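Local coordinates for tetratricopeptide repeat protein (Parabacteroides merdae ATCC 43184, PDB 4R7S) that is of unknown function but, as a tetratricopeptide repeat protein, probably acts as an all-helical scaffold that binds partner proteins, at residues A[198-203]-A[214-219]; A[191-196]-A[218-223]; A[175-180]-A[204-209]; A[157-162]-A[184-189]. All coordinates share one frame; numbering follows the deposited sequence.

Interaction 1 of 4, residues A[198-203]-A[214-219]; sequences ADIEKV and YVLRGK. With EDO (1,2-ethanediol), chain G.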
loop_
_atom_site.group_PDB
_atom_site.type_symbol
_atom_site.label_atom_id
_atom_site.label_comp_id
_atom_site.label_asym_id
_atom_site.label_seq_id
_atom_site.Cartn_x
_atom_site.Cartn_y
_atom_site.Cartn_z
ATOM N N ALA A 198 -9.155 -20.567 12.981
ATOM C CA ALA A 198 -9.045 -20.175 14.376
ATOM C C ALA A 198 -8.620 -18.713 14.437
ATOM O O ALA A 198 -9.275 -17.924 15.112
ATOM C CB ALA A 198 -8.050 -21.072 15.099
ATOM N N ASP A 199 -7.566 -18.339 13.669
ATOM C CA ASP A 199 -7.068 -16.953 13.557
ATOM C C ASP A 199 -8.116 -16.035 12.954
ATOM O O ASP A 199 -8.327 -14.935 13.482
ATOM C CB ASP A 199 -5.781 -16.880 12.733
ATOM C CG ASP A 199 -4.491 -17.082 13.518
ATOM O OD1 ASP A 199 -4.553 -17.180 14.763
ATOM O OD2 ASP A 199 -3.428 -17.113 12.897
ATOM N N ILE A 200 -8.799 -16.493 11.875
ATOM C CA ILE A 200 -9.849 -15.730 11.198
ATOM C C ILE A 200 -11.012 -15.428 12.172
ATOM O O ILE A 200 -11.482 -14.294 12.240
ATOM C CB ILE A 200 -10.303 -16.472 9.928
ATOM C CG1 ILE A 200 -9.197 -16.384 8.843
ATOM C CG2 ILE A 200 -11.656 -15.935 9.384
ATOM C CD1 ILE A 200 -9.426 -17.251 7.593
ATOM N N GLU A 201 -11.416 -16.424 12.959
ATOM C CA GLU A 201 -12.485 -16.344 13.956
ATOM C C GLU A 201 -12.164 -15.292 15.014
ATOM O O GLU A 201 -13.072 -14.619 15.505
ATOM C CB GLU A 201 -12.679 -17.727 14.618
ATOM C CG GLU A 201 -13.822 -17.824 15.629
ATOM C CD GLU A 201 -15.220 -17.502 15.126
ATOM O OE1 GLU A 201 -15.551 -17.854 13.968
ATOM O OE2 GLU A 201 -15.995 -16.904 15.908
ATOM N N LYS A 202 -10.873 -15.161 15.363
ATOM C CA LYS A 202 -10.415 -14.211 16.366
ATOM C C LYS A 202 -10.652 -12.779 15.882
ATOM O O LYS A 202 -11.160 -11.964 16.639
ATOM C CB LYS A 202 -8.929 -14.457 16.728
ATOM C CG LYS A 202 -8.469 -13.666 17.951
ATOM C CD LYS A 202 -7.642 -14.502 18.917
ATOM C CE LYS A 202 -7.379 -13.765 20.219
ATOM N NZ LYS A 202 -8.609 -13.597 21.055
ATOM N N VAL A 203 -10.321 -12.491 14.625
ATOM C CA VAL A 203 -10.456 -11.168 14.022
ATOM C C VAL A 203 -11.939 -10.806 13.886
ATOM O O VAL A 203 -12.337 -9.678 14.186
ATOM C CB VAL A 203 -9.745 -11.105 12.654
ATOM C CG1 VAL A 203 -9.731 -9.674 12.107
ATOM C CG2 VAL A 203 -8.334 -11.651 12.755
ATOM N N TYR A 214 -12.230 -11.687 4.083
ATOM C CA TYR A 214 -13.485 -12.291 3.625
ATOM C C TYR A 214 -13.174 -13.246 2.472
ATOM O O TYR A 214 -13.701 -14.352 2.461
ATOM C CB TYR A 214 -14.529 -11.240 3.224
ATOM C CG TYR A 214 -15.373 -10.722 4.370
ATOM C CD1 TYR A 214 -16.504 -11.415 4.797
ATOM C CD2 TYR A 214 -15.062 -9.525 5.007
ATOM C CE1 TYR A 214 -17.283 -10.951 5.860
ATOM C CE2 TYR A 214 -15.845 -9.038 6.061
ATOM C CZ TYR A 214 -16.970 -9.745 6.469
ATOM O OH TYR A 214 -17.784 -9.248 7.468
ATOM N N VAL A 215 -12.242 -12.862 1.558
ATOM C CA VAL A 215 -11.794 -13.730 0.445
ATOM C C VAL A 215 -11.159 -14.992 1.043
ATOM O O VAL A 215 -11.529 -16.095 0.653
ATOM C CB VAL A 215 -10.833 -13.012 -0.546
ATOM C CG1 VAL A 215 -10.111 -14.003 -1.465
ATOM C CG2 VAL A 215 -11.571 -11.973 -1.367
ATOM N N LEU A 216 -10.251 -14.812 2.033
ATOM C CA LEU A 216 -9.556 -15.880 2.747
ATOM C C LEU A 216 -10.553 -16.850 3.399
ATOM O O LEU A 216 -10.447 -18.062 3.168
ATOM C CB LEU A 216 -8.577 -15.318 3.798
ATOM C CG LEU A 216 -7.550 -16.345 4.327
ATOM C CD1 LEU A 216 -6.681 -16.927 3.190
ATOM C CD2 LEU A 216 -6.691 -15.763 5.420
ATOM N N ARG A 217 -11.537 -16.329 4.163
ATOM C CA ARG A 217 -12.572 -17.189 4.739
ATOM C C ARG A 217 -13.426 -17.871 3.632
ATOM O O ARG A 217 -13.820 -19.033 3.782
ATOM C CB ARG A 217 -13.478 -16.411 5.698
ATOM C CG ARG A 217 -14.285 -17.368 6.583
ATOM C CD ARG A 217 -14.979 -16.655 7.699
ATOM N NE ARG A 217 -16.064 -15.823 7.194
ATOM C CZ ARG A 217 -16.970 -15.251 7.968
ATOM N NH1 ARG A 217 -16.915 -15.399 9.285
ATOM N NH2 ARG A 217 -17.938 -14.515 7.434
ATOM N N GLY A 218 -13.681 -17.158 2.543
ATOM C CA GLY A 218 -14.458 -17.692 1.427
ATOM C C GLY A 218 -13.759 -18.851 0.743
ATOM O O GLY A 218 -14.377 -19.882 0.446
ATOM N N LYS A 219 -12.433 -18.700 0.550
ATOM C CA LYS A 219 -11.577 -19.697 -0.075
ATOM C C LYS A 219 -11.508 -20.956 0.768
ATOM O O LYS A 219 -11.491 -22.068 0.213
ATOM C CB LYS A 219 -10.192 -19.128 -0.309
ATOM C CG LYS A 219 -10.071 -18.329 -1.593
ATOM C CD LYS A 219 -8.608 -18.116 -1.885
ATOM C CE LYS A 219 -8.339 -16.994 -2.849
ATOM N NZ LYS A 219 -7.057 -16.311 -2.517
HETATM C C1 EDO G . -15.629 -19.498 19.364
HETATM O O1 EDO G . -14.240 -19.224 19.563
HETATM C C2 EDO G . -16.457 -18.204 19.355
HETATM O O2 EDO G . -15.889 -17.212 18.508
#
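L216 makes the first contact with I200 along helix 211-223: its CD2 methyl reaches CD1 at the end of the isoleucine, 3.8 Å away, while its CG lies 3.9 Å from that same methyl. With CG anti to the backbone N (chi1 -165°), L216 leans into the space between the helices, where it also touches D185 of helix 178-189. R217, next along, meets the other branch of I200, its CD lying 3.8 Å from I200 CG2. The isoleucine is thus forked between two successive residues, CD1 on the leucine and CG2 on the aliphatic stem of the arginine. This is the antiparallel helix-against-helix packing of a tetratricopeptide repeat array, apolar where the two helices meet. Cutting I200 back to an alanine would remove both branches and is likely to leave the L216 methyl and the R217 stem facing a gap. The arginine chain bends about its CG-CD bond (chi3 70°), and its guanidinium forms a salt bridge with D233 and a cation-pi contact with F204. On the first helix, E201 OE2 accepts a 2.6 Å hydrogen bond from O2 of an ethanediol probably left from crystallisation.

Interaction 2 of 4, residues A[191-196]-A[218-223]; sequences GKNARA and GKIKLA
I220 and N193 bury most of the surface in this contact, each turned toward the opposite helix, and their CA atoms, 6.4 Å apart, mark the closest backbone approach. I220 sends its longer branch across: CG1 stands anti to the carbonyl carbon (chi1 -75°), and CD1 at its end settles 3.9 Å from the CB of A196, one turn further along the first helix than N193. The amide of N193 lies nearer the helix ends. N193 OD1 is 4.2 Å from I220 CG1, a loose touch. On the other arm of the amide, N193 ND2 comes to 3.7 Å from A223 CB. Neither is a hydrogen bond, so the asparagine serves here as a flat filler between an isoleucine stem and an alanine methyl. The turn before it is set by G191, which has positive phi and closes the preceding helix in a Schellman motif, and K192 takes the N-cap position, its O accepting a 2.9 Å hydrogen bond from A196 N. N193 therefore stands in the first turn of its helix while A223 stands in the last turn of the other, consistent with the antiparallel run of successive helices in a tetratricopeptide repeat array. Helix 178-189 completes the packing, with F188 touching both N193 and I220 and Y187 lying on A196, while helix 227-238 lies against K221 and L222.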
loop_
_atom_site.group_PDB
_atom_site.type_symbol
_atom_site.label_atom_id
_atom_site.label_comp_id
_atom_site.label_asym_id
_atom_site.label_seq_id
_atom_site.Cartn_x
_atom_site.Cartn_y
_atom_site.Cartn_z
ATOM N N GLY A 191 -1.693 -25.122 3.951
ATOM C CA GLY A 191 -2.712 -26.171 3.888
ATOM C C GLY A 191 -3.370 -26.411 5.234
ATOM O O GLY A 191 -4.148 -27.354 5.389
ATOM N N LYS A 192 -3.053 -25.572 6.225
ATOM C CA LYS A 192 -3.551 -25.651 7.590
ATOM C C LYS A 192 -4.821 -24.802 7.737
ATOM O O LYS A 192 -4.857 -23.797 8.468
ATOM C CB LYS A 192 -2.459 -25.213 8.571
ATOM C CG LYS A 192 -1.246 -26.148 8.628
ATOM C CD LYS A 192 -0.441 -25.872 9.927
ATOM C CE LYS A 192 0.776 -26.760 10.117
ATOM N NZ LYS A 192 0.428 -28.183 10.419
ATOM N N ASN A 193 -5.879 -25.230 7.042
ATOM C CA ASN A 193 -7.146 -24.514 6.985
ATOM C C ASN A 193 -7.859 -24.411 8.336
ATOM O O ASN A 193 -8.333 -23.335 8.658
ATOM C CB ASN A 193 -8.057 -25.144 5.946
ATOM C CG ASN A 193 -7.581 -25.006 4.508
ATOM O OD1 ASN A 193 -6.632 -24.281 4.162
ATOM N ND2 ASN A 193 -8.276 -25.681 3.613
ATOM N N ALA A 194 -7.938 -25.480 9.126
ATOM C CA ALA A 194 -8.628 -25.364 10.407
ATOM C C ALA A 194 -7.891 -24.378 11.324
ATOM O O ALA A 194 -8.551 -23.541 11.950
ATOM C CB ALA A 194 -8.780 -26.726 11.077
ATOM N N ARG A 195 -6.528 -24.429 11.339
ATOM C CA ARG A 195 -5.709 -23.501 12.137
ATOM C C ARG A 195 -5.921 -22.043 11.676
ATOM O O ARG A 195 -6.020 -21.148 12.524
ATOM C CB ARG A 195 -4.212 -23.851 12.099
ATOM C CG ARG A 195 -3.454 -23.155 13.247
ATOM C CD ARG A 195 -2.103 -23.774 13.517
ATOM N NE ARG A 195 -1.438 -23.121 14.643
ATOM C CZ ARG A 195 -1.454 -23.555 15.902
ATOM N NH1 ARG A 195 -2.102 -24.675 16.222
ATOM N NH2 ARG A 195 -0.809 -22.887 16.846
ATOM N N ALA A 196 -6.002 -21.828 10.332
ATOM C CA ALA A 196 -6.236 -20.528 9.723
ATOM C C ALA A 196 -7.563 -19.960 10.192
ATOM O O ALA A 196 -7.634 -18.779 10.552
ATOM C CB ALA A 196 -6.229 -20.653 8.209
ATOM N N GLY A 218 -13.681 -17.158 2.543
ATOM C CA GLY A 218 -14.458 -17.692 1.427
ATOM C C GLY A 218 -13.759 -18.851 0.743
ATOM O O GLY A 218 -14.377 -19.882 0.446
ATOM N N LYS A 219 -12.433 -18.700 0.550
ATOM C CA LYS A 219 -11.577 -19.697 -0.075
ATOM C C LYS A 219 -11.508 -20.956 0.768
ATOM O O LYS A 219 -11.491 -22.068 0.213
ATOM C CB LYS A 219 -10.192 -19.128 -0.309
ATOM C CG LYS A 219 -10.071 -18.329 -1.593
ATOM C CD LYS A 219 -8.608 -18.116 -1.885
ATOM C CE LYS A 219 -8.339 -16.994 -2.849
ATOM N NZ LYS A 219 -7.057 -16.311 -2.517
ATOM N N ILE A 220 -11.517 -20.794 2.111
ATOM C CA ILE A 220 -11.483 -21.930 3.040
ATOM C C ILE A 220 -12.832 -22.606 3.000
ATOM O O ILE A 220 -12.883 -23.826 2.812
ATOM C CB ILE A 220 -11.053 -21.527 4.470
ATOM C CG1 ILE A 220 -9.528 -21.259 4.513
ATOM C CG2 ILE A 220 -11.461 -22.593 5.486
ATOM C CD1 ILE A 220 -9.080 -20.262 5.590
ATOM N N LYS A 221 -13.927 -21.814 3.076
ATOM C CA LYS A 221 -15.291 -22.343 2.975
ATOM C C LYS A 221 -15.423 -23.158 1.681
ATOM O O LYS A 221 -15.970 -24.269 1.737
ATOM C CB LYS A 221 -16.322 -21.220 3.046
ATOM C CG LYS A 221 -16.545 -20.756 4.467
ATOM C CD LYS A 221 -17.442 -19.547 4.508
ATOM C CE LYS A 221 -17.784 -19.191 5.936
ATOM N NZ LYS A 221 -18.297 -17.796 6.033
ATOM N N LEU A 222 -14.836 -22.667 0.548
ATOM C CA LEU A 222 -14.795 -23.406 -0.714
ATOM C C LEU A 222 -14.165 -24.798 -0.508
ATOM O O LEU A 222 -14.782 -25.810 -0.870
ATOM C CB LEU A 222 -13.990 -22.656 -1.784
ATOM C CG LEU A 222 -14.697 -21.924 -2.903
ATOM C CD1 LEU A 222 -13.673 -21.440 -3.917
ATOM C CD2 LEU A 222 -15.726 -22.799 -3.622
ATOM N N ALA A 223 -12.951 -24.844 0.096
ATOM C CA ALA A 223 -12.212 -26.086 0.369
ATOM C C ALA A 223 -12.999 -27.032 1.292
ATOM O O ALA A 223 -12.845 -28.253 1.187
ATOM C CB ALA A 223 -10.853 -25.767 0.985
#

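Interaction 3 of 4, residues A[175-180]-A[204-209]; sequences RDWILY and FTESEP
Where helix 193-206 ends near the start of helix 178-189, two successive antiparallel helices of the tetratricopeptide repeat array, the indole of W177 is pressed against E206 and S207. E206 CB sits over one face of the ring in a CH-pi contact, 3.7 Å from the centroid of the six-membered ring and 20° off its normal; E206 CG follows at 3.6 Å from W177 CH2. The glutamate chain bends at chi2 (-83°), and the carboxylate comes to lie nearly parallel to the indole, 11° between the planes. S207 takes the five-membered end, its CB 3.6 Å from W177 CD1. The opposite face of the ring carries the carbonyl O of R175, so the indole is held between its own chain and the glutamate. R175 then curls its guanidinium back over W177 CZ2 and reaches E206 in a long salt bridge, NH2 to OE1 at 3.4 Å, the two planar groups almost perpendicular. A water reinforces this link, accepting from R175 NH1 at 3.2 Å and donating to E206 O at 3.1 Å, with a weak bond to OE1. Were W177 an alanine, the E206 stem would probably lose its flat cover and the R175 guanidinium the ring carbon over its face, freeing it to swing off its carboxylate. Such end-beside-start packing is typical of antiparallel tetratricopeptide repeat helices.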
loop_
_atom_site.group_PDB
_atom_site.type_symbol
_atom_site.label_atom_id
_atom_site.label_comp_id
_atom_site.label_asym_id
_atom_site.label_seq_id
_atom_site.Cartn_x
_atom_site.Cartn_y
_atom_site.Cartn_z
ATOM N N ARG A 175 -3.067 -7.943 20.582
ATOM C CA ARG A 175 -4.338 -7.368 20.164
ATOM C C ARG A 175 -4.195 -6.558 18.870
ATOM O O ARG A 175 -5.146 -5.891 18.473
ATOM C CB ARG A 175 -4.966 -6.536 21.288
ATOM C CG ARG A 175 -5.625 -7.402 22.351
ATOM C CD ARG A 175 -6.433 -6.573 23.333
ATOM N NE ARG A 175 -7.642 -7.284 23.759
ATOM C CZ ARG A 175 -8.881 -6.966 23.389
ATOM N NH1 ARG A 175 -9.099 -5.919 22.598
ATOM N NH2 ARG A 175 -9.912 -7.680 23.820
ATOM N N ASP A 176 -3.033 -6.648 18.191
ATOM C CA ASP A 176 -2.846 -6.020 16.884
ATOM C C ASP A 176 -3.416 -7.025 15.868
ATOM O O ASP A 176 -2.701 -7.861 15.300
ATOM C CB ASP A 176 -1.363 -5.658 16.632
ATOM C CG ASP A 176 -1.052 -4.995 15.288
ATOM O OD1 ASP A 176 -2.014 -4.577 14.583
ATOM O OD2 ASP A 176 0.152 -4.871 14.950
ATOM N N TRP A 177 -4.731 -6.958 15.694
ATOM C CA TRP A 177 -5.530 -7.874 14.898
ATOM C C TRP A 177 -5.030 -8.107 13.449
ATOM O O TRP A 177 -5.102 -9.246 12.990
ATOM C CB TRP A 177 -6.999 -7.444 14.910
ATOM C CG TRP A 177 -7.545 -7.210 16.300
ATOM C CD1 TRP A 177 -8.041 -6.039 16.792
ATOM C CD2 TRP A 177 -7.558 -8.142 17.398
ATOM N NE1 TRP A 177 -8.427 -6.201 18.101
ATOM C CE2 TRP A 177 -8.131 -7.479 18.502
ATOM C CE3 TRP A 177 -7.203 -9.494 17.536
ATOM C CZ2 TRP A 177 -8.306 -8.104 19.745
ATOM C CZ3 TRP A 177 -7.405 -10.124 18.758
ATOM C CH2 TRP A 177 -7.950 -9.430 19.846
ATOM N N ILE A 178 -4.463 -7.106 12.776
ATOM C CA ILE A 178 -3.983 -7.252 11.393
ATOM C C ILE A 178 -2.835 -8.291 11.271
ATOM O O ILE A 178 -2.537 -8.782 10.174
ATOM C CB ILE A 178 -3.595 -5.859 10.806
ATOM C CG1 ILE A 178 -3.798 -5.793 9.293
ATOM C CG2 ILE A 178 -2.210 -5.384 11.223
ATOM C CD1 ILE A 178 -5.293 -5.917 8.819
ATOM N N LEU A 179 -2.205 -8.618 12.401
ATOM C CA LEU A 179 -1.160 -9.633 12.439
ATOM C C LEU A 179 -1.784 -11.028 12.292
ATOM O O LEU A 179 -1.191 -11.899 11.667
ATOM C CB LEU A 179 -0.351 -9.542 13.740
ATOM C CG LEU A 179 0.456 -8.273 13.992
ATOM C CD1 LEU A 179 1.015 -8.279 15.399
ATOM C CD2 LEU A 179 1.583 -8.119 12.980
ATOM N N TYR A 180 -2.989 -11.224 12.856
ATOM C CA TYR A 180 -3.722 -12.492 12.791
ATOM C C TYR A 180 -4.173 -12.768 11.361
ATOM O O TYR A 180 -4.268 -13.924 10.966
ATOM C CB TYR A 180 -4.921 -12.483 13.738
ATOM C CG TYR A 180 -4.568 -12.510 15.204
ATOM C CD1 TYR A 180 -4.283 -11.336 15.893
ATOM C CD2 TYR A 180 -4.590 -13.701 15.927
ATOM C CE1 TYR A 180 -3.979 -11.345 17.256
ATOM C CE2 TYR A 180 -4.305 -13.724 17.295
ATOM C CZ TYR A 180 -3.992 -12.541 17.955
ATOM O OH TYR A 180 -3.693 -12.538 19.301
ATOM N N PHE A 204 -12.747 -11.768 13.421
ATOM C CA PHE A 204 -14.172 -11.574 13.225
ATOM C C PHE A 204 -14.861 -11.308 14.540
ATOM O O PHE A 204 -15.752 -10.470 14.567
ATOM C CB PHE A 204 -14.803 -12.786 12.526
ATOM C CG PHE A 204 -14.866 -12.675 11.019
ATOM C CD1 PHE A 204 -13.806 -13.100 10.229
ATOM C CD2 PHE A 204 -16.001 -12.175 10.387
ATOM C CE1 PHE A 204 -13.860 -12.988 8.838
ATOM C CE2 PHE A 204 -16.058 -12.076 8.996
ATOM C CZ PHE A 204 -14.984 -12.480 8.230
ATOM N N THR A 205 -14.419 -11.956 15.635
ATOM C CA THR A 205 -15.038 -11.801 16.954
ATOM C C THR A 205 -14.650 -10.472 17.637
ATOM O O THR A 205 -15.502 -9.845 18.278
ATOM C CB THR A 205 -14.677 -13.011 17.846
ATOM O OG1 THR A 205 -14.924 -14.218 17.110
ATOM C CG2 THR A 205 -15.468 -13.053 19.172
ATOM N N GLU A 206 -13.389 -10.050 17.492
ATOM C CA GLU A 206 -12.817 -8.908 18.195
ATOM C C GLU A 206 -12.639 -7.624 17.395
ATOM O O GLU A 206 -12.329 -6.595 17.997
ATOM C CB GLU A 206 -11.427 -9.303 18.717
ATOM C CG GLU A 206 -11.413 -10.501 19.656
ATOM C CD GLU A 206 -11.722 -10.249 21.116
ATOM O OE1 GLU A 206 -11.959 -9.080 21.506
ATOM O OE2 GLU A 206 -11.726 -11.241 21.876
ATOM N N SER A 207 -12.764 -7.671 16.068
ATOM C CA SER A 207 -12.476 -6.503 15.239
ATOM C C SER A 207 -13.401 -6.459 13.980
ATOM O O SER A 207 -14.471 -7.071 13.965
ATOM C CB SER A 207 -10.988 -6.543 14.864
ATOM O OG SER A 207 -10.541 -5.578 13.926
ATOM N N GLU A 208 -13.001 -5.672 12.964
ATOM C CA GLU A 208 -13.691 -5.490 11.692
ATOM C C GLU A 208 -12.734 -6.010 10.585
ATOM O O GLU A 208 -11.719 -5.370 10.293
ATOM C CB GLU A 208 -14.116 -4.018 11.491
ATOM N N PRO A 209 -12.986 -7.230 10.049
ATOM C CA PRO A 209 -12.068 -7.794 9.044
ATOM C C PRO A 209 -11.959 -6.979 7.747
ATOM O O PRO A 209 -12.868 -6.223 7.380
ATOM C CB PRO A 209 -12.676 -9.177 8.746
ATOM C CG PRO A 209 -13.589 -9.460 9.882
ATOM C CD PRO A 209 -14.122 -8.143 10.305
HETATM O O HOH W 1 -11.845 -5.803 20.969
#

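Interaction 4 of 4, residues A[157-162]-A[184-189]; sequences GNYDES and ADLYFM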
loop_
_atom_site.group_PDB
_atom_site.type_symbol
_atom_site.label_atom_id
_atom_site.label_comp_id
_atom_site.label_asym_id
_atom_site.label_seq_id
_atom_site.Cartn_x
_atom_site.Cartn_y
_atom_site.Cartn_z
ATOM N N GLY A 157 8.399 -19.948 0.663
ATOM C CA GLY A 157 8.067 -21.303 1.091
ATOM C C GLY A 157 8.717 -21.691 2.412
ATOM O O GLY A 157 8.663 -22.867 2.781
ATOM N N ASN A 158 9.343 -20.726 3.154
ATOM C CA ASN A 158 9.948 -21.034 4.468
ATOM C C ASN A 158 8.915 -20.731 5.524
ATOM O O ASN A 158 9.066 -19.795 6.308
ATOM C CB ASN A 158 11.290 -20.286 4.727
ATOM C CG ASN A 158 12.383 -20.593 3.727
ATOM O OD1 ASN A 158 12.377 -21.622 3.026
ATOM N ND2 ASN A 158 13.350 -19.693 3.634
ATOM N N TYR A 159 7.851 -21.538 5.506
ATOM C CA TYR A 159 6.650 -21.433 6.317
ATOM C C TYR A 159 6.922 -21.440 7.805
ATOM O O TYR A 159 6.294 -20.666 8.519
ATOM C CB TYR A 159 5.659 -22.544 5.943
ATOM C CG TYR A 159 5.224 -22.467 4.492
ATOM C CD1 TYR A 159 4.620 -21.321 3.986
ATOM C CD2 TYR A 159 5.434 -23.535 3.619
ATOM C CE1 TYR A 159 4.252 -21.223 2.643
ATOM C CE2 TYR A 159 5.035 -23.463 2.278
ATOM C CZ TYR A 159 4.450 -22.299 1.794
ATOM O OH TYR A 159 4.090 -22.168 0.469
ATOM N N ASP A 160 7.888 -22.235 8.267
ATOM C CA ASP A 160 8.235 -22.317 9.683
ATOM C C ASP A 160 8.902 -21.055 10.161
ATOM O O ASP A 160 8.698 -20.648 11.317
ATOM C CB ASP A 160 9.145 -23.523 9.949
ATOM C CG ASP A 160 8.469 -24.879 9.782
ATOM O OD1 ASP A 160 7.216 -24.958 9.971
ATOM O OD2 ASP A 160 9.193 -25.873 9.517
ATOM N N GLU A 161 9.719 -20.436 9.293
ATOM C CA GLU A 161 10.390 -19.193 9.653
ATOM C C GLU A 161 9.323 -18.083 9.732
ATOM O O GLU A 161 9.243 -17.354 10.730
ATOM C CB GLU A 161 11.534 -18.869 8.665
ATOM C CG GLU A 161 12.450 -17.706 9.055
ATOM C CD GLU A 161 12.947 -17.531 10.487
ATOM O OE1 GLU A 161 12.688 -18.408 11.346
ATOM O OE2 GLU A 161 13.570 -16.476 10.756
ATOM N N SER A 162 8.441 -18.056 8.727
ATOM C CA SER A 162 7.353 -17.118 8.663
ATOM C C SER A 162 6.462 -17.231 9.911
ATOM O O SER A 162 6.083 -16.214 10.509
ATOM C CB SER A 162 6.547 -17.370 7.395
ATOM O OG SER A 162 5.549 -16.376 7.265
ATOM N N ALA A 184 -3.047 -15.965 9.459
ATOM C CA ALA A 184 -4.095 -16.811 8.860
ATOM C C ALA A 184 -3.762 -17.112 7.388
ATOM O O ALA A 184 -3.897 -18.250 6.956
ATOM C CB ALA A 184 -5.471 -16.151 8.963
ATOM N N ASP A 185 -3.280 -16.105 6.646
ATOM C CA ASP A 185 -2.923 -16.252 5.235
ATOM C C ASP A 185 -1.777 -17.235 5.090
ATOM O O ASP A 185 -1.768 -18.024 4.137
ATOM C CB ASP A 185 -2.573 -14.896 4.587
ATOM C CG ASP A 185 -2.497 -14.976 3.069
ATOM O OD1 ASP A 185 -3.535 -15.278 2.439
ATOM O OD2 ASP A 185 -1.383 -14.791 2.516
ATOM N N LEU A 186 -0.829 -17.200 6.034
ATOM C CA LEU A 186 0.297 -18.132 6.055
ATOM C C LEU A 186 -0.214 -19.549 6.284
ATOM O O LEU A 186 0.211 -20.469 5.582
ATOM C CB LEU A 186 1.318 -17.763 7.151
ATOM C CG LEU A 186 2.290 -18.879 7.545
ATOM C CD1 LEU A 186 3.328 -19.115 6.471
ATOM C CD2 LEU A 186 2.965 -18.539 8.805
ATOM N N TYR A 187 -1.135 -19.720 7.255
ATOM C CA TYR A 187 -1.694 -21.032 7.559
ATOM C C TYR A 187 -2.464 -21.598 6.356
ATOM O O TYR A 187 -2.317 -22.781 6.046
ATOM C CB TYR A 187 -2.560 -20.981 8.808
ATOM C CG TYR A 187 -1.769 -20.841 10.094
ATOM C CD1 TYR A 187 -0.546 -21.495 10.262
ATOM C CD2 TYR A 187 -2.288 -20.142 11.182
ATOM C CE1 TYR A 187 0.165 -21.409 11.464
ATOM C CE2 TYR A 187 -1.591 -20.056 12.392
ATOM C CZ TYR A 187 -0.358 -20.681 12.524
ATOM O OH TYR A 187 0.326 -20.602 13.713
ATOM N N PHE A 188 -3.191 -20.743 5.631
ATOM C CA PHE A 188 -3.915 -21.191 4.447
ATOM C C PHE A 188 -2.922 -21.648 3.391
ATOM O O PHE A 188 -3.089 -22.741 2.854
ATOM C CB PHE A 188 -4.835 -20.105 3.907
ATOM C CG PHE A 188 -5.468 -20.430 2.573
ATOM C CD1 PHE A 188 -6.570 -21.267 2.496
ATOM C CD2 PHE A 188 -5.008 -19.833 1.402
ATOM C CE1 PHE A 188 -7.187 -21.528 1.269
ATOM C CE2 PHE A 188 -5.607 -20.113 0.175
ATOM C CZ PHE A 188 -6.696 -20.956 0.116
HETATM N N MSE A 189 -1.863 -20.849 3.128
HETATM C CA MSE A 189 -0.849 -21.233 2.145
HETATM C C MSE A 189 -0.100 -22.503 2.551
HETATM O O MSE A 189 0.553 -23.117 1.713
HETATM C CB MSE A 189 0.147 -20.112 1.913
HETATM C CG MSE A 189 -0.434 -18.970 1.133
HETATM SE SE MSE A 189 0.929 -17.641 0.725
HETATM C CE MSE A 189 2.104 -18.744 -0.552
HETATM O O HOH W 2 2.877 -24.674 -0.127
#
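The hydroxyl of Y159 holds a water at 2.8 Å from OH, and that water passes the link on to M189 by a weak bond, donating to the carbonyl O at 3.3 Å. The bridge spans two antiparallel neighbours of the tetratricopeptide repeat array, tying the first turn of helix 159-172 to the C-terminal part of helix 178-189. Behind it the contact is apolar. L186 points into the interface with CG anti to the backbone N (chi1 162°), and its CD1 meets the Y159 ring at the edge, close to the ring plane, 3.6 Å from CD1 of the tyrosine. The ring leans further along the helix toward M189, a selenomethionine, whose CB lies 4.3 Å from Y159 CE1; the two side chains run roughly at right angles. S162, one turn on, faces the same leucine, so both methyls of L186 are covered by Y159 and S162 together. The serine hydroxyl is not left to the leucine alone, since OG is hydrogen-bonded to the carbonyl O of A150 in helix 143-156, which satisfies this buried polar atom from a third helix. Helix 159-172 itself starts at a tight turn, G157 closing the previous helix in a Schellman motif and lying by its CA over one face of the Y159 ring. While bonded to A150, S162 OG still stands 3.6 Å from CD1 of L186 and 3.7 Å from CD2.

How the interactions relate
All four contacts lie in the C-terminal part of the chain and tie together consecutive antiparallel helices 159-172, 178-189, 193-206 and 211-223. Interactions 1 and 2 join the same pair, 193-206 with 211-223, their centres about 8 Å apart; interaction 1 is nested inside the chain span of interaction 2, sharing G218 and K219, and I200 meets I220 between them. Interaction 3 joins 178-189 to 193-206, its centre about 17 Å from that of interaction 2, and F204 reaches R217 and Y214 of interaction 1. Interaction 4, joining 159-172 to 178-189, closes before interactions 1 and 2 open; the segments of interaction 3 alternate with those of all three. Each contact joins one helix to the next, consistent with a superhelical repeat scaffold.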